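PDB 2B9S: DNA topoisomerase I-like protein from Leishmania donovani, which is the short chain of a heterodimeric type IB DNA topoisomerase, which probably relaxes supercoiled DNA by transiently nicking and resealing one strand. Local coordinates for residues Asp24-Cys29 with Pro52-Ala57. Sequence-based numbering, arbitrary orientation.
Sequences DPRIIC and PWAMNA
P25, R26 and C29 at the start of helix 25-34 pack against W53, A54 and A57, so that an N-capped helix start rests on the loop that follows helix 45-50 in the C-terminal topoisomerase domain. No hydrogen bond crosses between the two segments; the contact is made by apolar and aromatic packing. A54 CB lies against both R26 CG at 3.6 Å and P25 CG at 3.7 Å. The pyrrolidine ring of P25 also reaches the indole of W53, crossing it at about a right angle with CG 3.8 Å from CH2.

R26 brings its guanidinium to the same indole nearly perpendicular, the planes 80° apart. W53 CZ3 lies over one guanidinium face, 3.7 Å from NE, which in turn sits at the edge of the indole, near its plane. This is an edge-to-face meeting rather than a parallel stack. D24, the N-cap residue, holds one side of the guanidinium: its OD1 accepts from R26 N and again from R26 NE, while OD2 takes NH2 in a salt bridge of 2.8 Å. NE and NH2 grip the carboxylate side-on, each meeting the syn lone pair of its oxygen, and the chain bends at chi3 (-70°), which brings NE round to D24 OD1. Beyond D24, NH2 is also salt-bridged to E247 of the large subunit chain, whose W6 meets the W53 ring, tying the contact into the heterodimer interface.

Further along the helix, C29 faces the type I turn A54-A57. A57 CB comes up against C29 CB and the C29 carbonyl. With SG anti to the carbonyl carbon (chi1 -68°), the thiol is turned to the side of M55 and A54 O, SG lying 3.9 Å from M55 SD, and C29 CB stands 3.3 Å from A54 O.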
ATOM      1  N   ASP E  24      16.234   7.701  -1.120  1.00 29.01           N
ATOM      2  CA  ASP E  24      16.384   8.994  -0.476  1.00 30.97           C
ATOM      3  C   ASP E  24      16.277  10.059  -1.588  1.00 32.25           C
ATOM      4  O   ASP E  24      17.022  10.001  -2.577  1.00 34.45           O
ATOM      5  CB  ASP E  24      17.726   9.020   0.274  1.00 31.60           C
ATOM      6  CG  ASP E  24      17.835  10.163   1.278  1.00 30.34           C
ATOM      7  OD1 ASP E  24      17.364  11.269   0.979  1.00 28.68           O
ATOM      8  OD2 ASP E  24      18.426   9.953   2.365  1.00 31.55           O
ATOM      9  N   PRO E  25      15.294  10.977  -1.490  1.00 32.92           N
ATOM     10  CA  PRO E  25      15.119  11.936  -2.594  1.00 32.84           C
ATOM     11  C   PRO E  25      16.295  12.933  -2.728  1.00 34.45           C
ATOM     12  O   PRO E  25      16.473  13.540  -3.785  1.00 34.50           O
ATOM     13  CB  PRO E  25      13.813  12.655  -2.233  1.00 32.67           C
ATOM     14  CG  PRO E  25      13.656  12.462  -0.788  1.00 32.87           C
ATOM     15  CD  PRO E  25      14.303  11.177  -0.417  1.00 32.12           C
ATOM     16  N   ARG E  26      17.081  13.071  -1.656  1.00 35.52           N
ATOM     17  CA  ARG E  26      18.298  13.875  -1.632  1.00 35.11           C
ATOM     18  C   ARG E  26      19.389  13.291  -2.535  1.00 36.45           C
ATOM     19  O   ARG E  26      20.277  14.019  -2.987  1.00 37.66           O
ATOM     20  CB  ARG E  26      18.823  14.005  -0.196  1.00 33.90           C
ATOM     21  CG  ARG E  26      17.888  14.714   0.750  1.00 34.09           C
ATOM     22  CD  ARG E  26      18.347  14.657   2.197  1.00 33.57           C
ATOM     23  NE  ARG E  26      18.242  13.314   2.765  1.00 35.01           N
ATOM     24  CZ  ARG E  26      18.347  13.024   4.064  1.00 34.84           C
ATOM     25  NH1 ARG E  26      18.536  13.986   4.947  1.00 35.88           N
ATOM     26  NH2 ARG E  26      18.245  11.771   4.486  1.00 32.12           N
ATOM     27  N   ILE E  27      19.344  11.982  -2.780  1.00 37.10           N
ATOM     28  CA  ILE E  27      20.267  11.350  -3.737  1.00 37.91           C
ATOM     29  C   ILE E  27      19.938  11.827  -5.160  1.00 39.48           C
ATOM     30  O   ILE E  27      20.820  12.259  -5.897  1.00 40.78           O
ATOM     31  CB  ILE E  27      20.240   9.794  -3.659  1.00 38.18           C
ATOM     32  CG1 ILE E  27      20.584   9.300  -2.245  1.00 37.42           C
ATOM     33  CG2 ILE E  27      21.166   9.169  -4.719  1.00 37.16           C
ATOM     34  CD1 ILE E  27      20.443   7.798  -2.070  1.00 37.38           C
ATOM     35  N   ILE E  28      18.656  11.768  -5.520  1.00 40.73           N
ATOM     36  CA  ILE E  28      18.165  12.245  -6.805  1.00 40.77           C
ATOM     37  C   ILE E  28      18.403  13.756  -7.006  1.00 42.59           C
ATOM     38  O   ILE E  28      18.949  14.173  -8.034  1.00 42.50           O
ATOM     39  CB  ILE E  28      16.673  11.870  -6.985  1.00 39.92           C
ATOM     40  CG1 ILE E  28      16.554  10.361  -7.204  1.00 39.86           C
ATOM     41  CG2 ILE E  28      16.040  12.617  -8.148  1.00 37.21           C
ATOM     42  CD1 ILE E  28      15.161   9.820  -7.037  1.00 40.75           C
ATOM     43  N   CYS E  29      18.003  14.557  -6.022  1.00 43.46           N
ATOM     44  CA  CYS E  29      18.197  16.012  -6.061  1.00 44.78           C
ATOM     45  C   CYS E  29      19.660  16.485  -6.183  1.00 45.72           C
ATOM     46  O   CYS E  29      19.926  17.386  -6.978  1.00 46.18           O
ATOM     47  CB  CYS E  29      17.485  16.679  -4.884  1.00 44.65           C
ATOM     48  SG  CYS E  29      15.681  16.553  -5.021  1.00 44.19           S
ATOM     49  N   PRO E  52       9.967  18.568  -0.166  1.00 36.30           N
ATOM     50  CA  PRO E  52      10.527  19.930  -0.183  1.00 37.03           C
ATOM     51  C   PRO E  52      11.777  20.080   0.683  1.00 37.04           C
ATOM     52  O   PRO E  52      12.583  20.981   0.461  1.00 38.38           O
ATOM     53  CB  PRO E  52       9.394  20.768   0.410  1.00 35.92           C
ATOM     54  CG  PRO E  52       8.695  19.848   1.294  1.00 36.25           C
ATOM     55  CD  PRO E  52       8.688  18.546   0.566  1.00 35.45           C
ATOM     56  N   TRP E  53      11.912  19.187   1.657  1.00 35.74           N
ATOM     57  CA  TRP E  53      13.040  19.125   2.566  1.00 34.07           C
ATOM     58  C   TRP E  53      14.295  18.530   1.902  1.00 33.84           C
ATOM     59  O   TRP E  53      15.391  18.573   2.468  1.00 33.08           O
ATOM     60  CB  TRP E  53      12.628  18.302   3.801  1.00 34.05           C
ATOM     61  CG  TRP E  53      12.089  16.888   3.489  1.00 33.64           C
ATOM     62  CD1 TRP E  53      10.768  16.524   3.292  1.00 32.96           C
ATOM     63  CD2 TRP E  53      12.860  15.676   3.350  1.00 32.72           C
ATOM     64  NE1 TRP E  53      10.682  15.167   3.048  1.00 32.21           N
ATOM     65  CE2 TRP E  53      11.943  14.622   3.073  1.00 33.40           C
ATOM     66  CE3 TRP E  53      14.230  15.375   3.431  1.00 32.20           C
ATOM     67  CZ2 TRP E  53      12.360  13.276   2.882  1.00 33.35           C
ATOM     68  CZ3 TRP E  53      14.647  14.034   3.231  1.00 33.64           C
ATOM     69  CH2 TRP E  53      13.700  13.002   2.967  1.00 33.38           C
ATOM     70  N   ALA E  54      14.125  18.042   0.683  1.00 34.66           N
ATOM     71  CA  ALA E  54      15.193  17.398  -0.054  1.00 36.82           C
ATOM     72  C   ALA E  54      15.618  18.167  -1.303  1.00 39.04           C
ATOM     73  O   ALA E  54      16.586  17.811  -1.954  1.00 37.61           O
ATOM     74  CB  ALA E  54      14.789  16.008  -0.425  1.00 36.77           C
ATOM     75  N   MET E  55      14.879  19.223  -1.623  1.00 42.65           N
ATOM     76  CA  MET E  55      14.986  19.867  -2.926  1.00 45.87           C
ATOM     77  C   MET E  55      16.337  20.557  -3.091  1.00 47.59           C
ATOM     78  O   MET E  55      16.800  20.777  -4.210  1.00 48.12           O
ATOM     79  CB  MET E  55      13.854  20.877  -3.120  1.00 46.69           C
ATOM     80  CG  MET E  55      12.485  20.245  -3.311  1.00 47.39           C
ATOM     81  SD  MET E  55      12.527  18.810  -4.402  1.00 48.83           S
ATOM     82  CE  MET E  55      12.816  19.596  -5.985  1.00 50.91           C
ATOM     83  N   ASN E  56      16.964  20.894  -1.969  1.00 20.00           N
ATOM     84  CA  ASN E  56      18.070  21.845  -1.966  1.00 20.00           C
ATOM     85  C   ASN E  56      19.415  21.126  -1.966  1.00 20.00           C
ATOM     86  O   ASN E  56      20.469  21.761  -1.929  1.00 56.07           O
ATOM     87  CB  ASN E  56      17.964  22.777  -0.768  1.00 20.00           C
ATOM     88  N   ALA E  57      19.370  19.799  -2.008  1.00 20.00           N
ATOM     89  CA  ALA E  57      20.174  19.035  -2.955  1.00 20.00           C
ATOM     90  C   ALA E  57      21.613  19.539  -2.990  1.00 20.00           C
ATOM     91  O   ALA E  57      22.004  20.267  -3.901  1.00 57.47           O
ATOM     92  CB  ALA E  57      19.556  19.093  -4.343  1.00 20.00           C
TER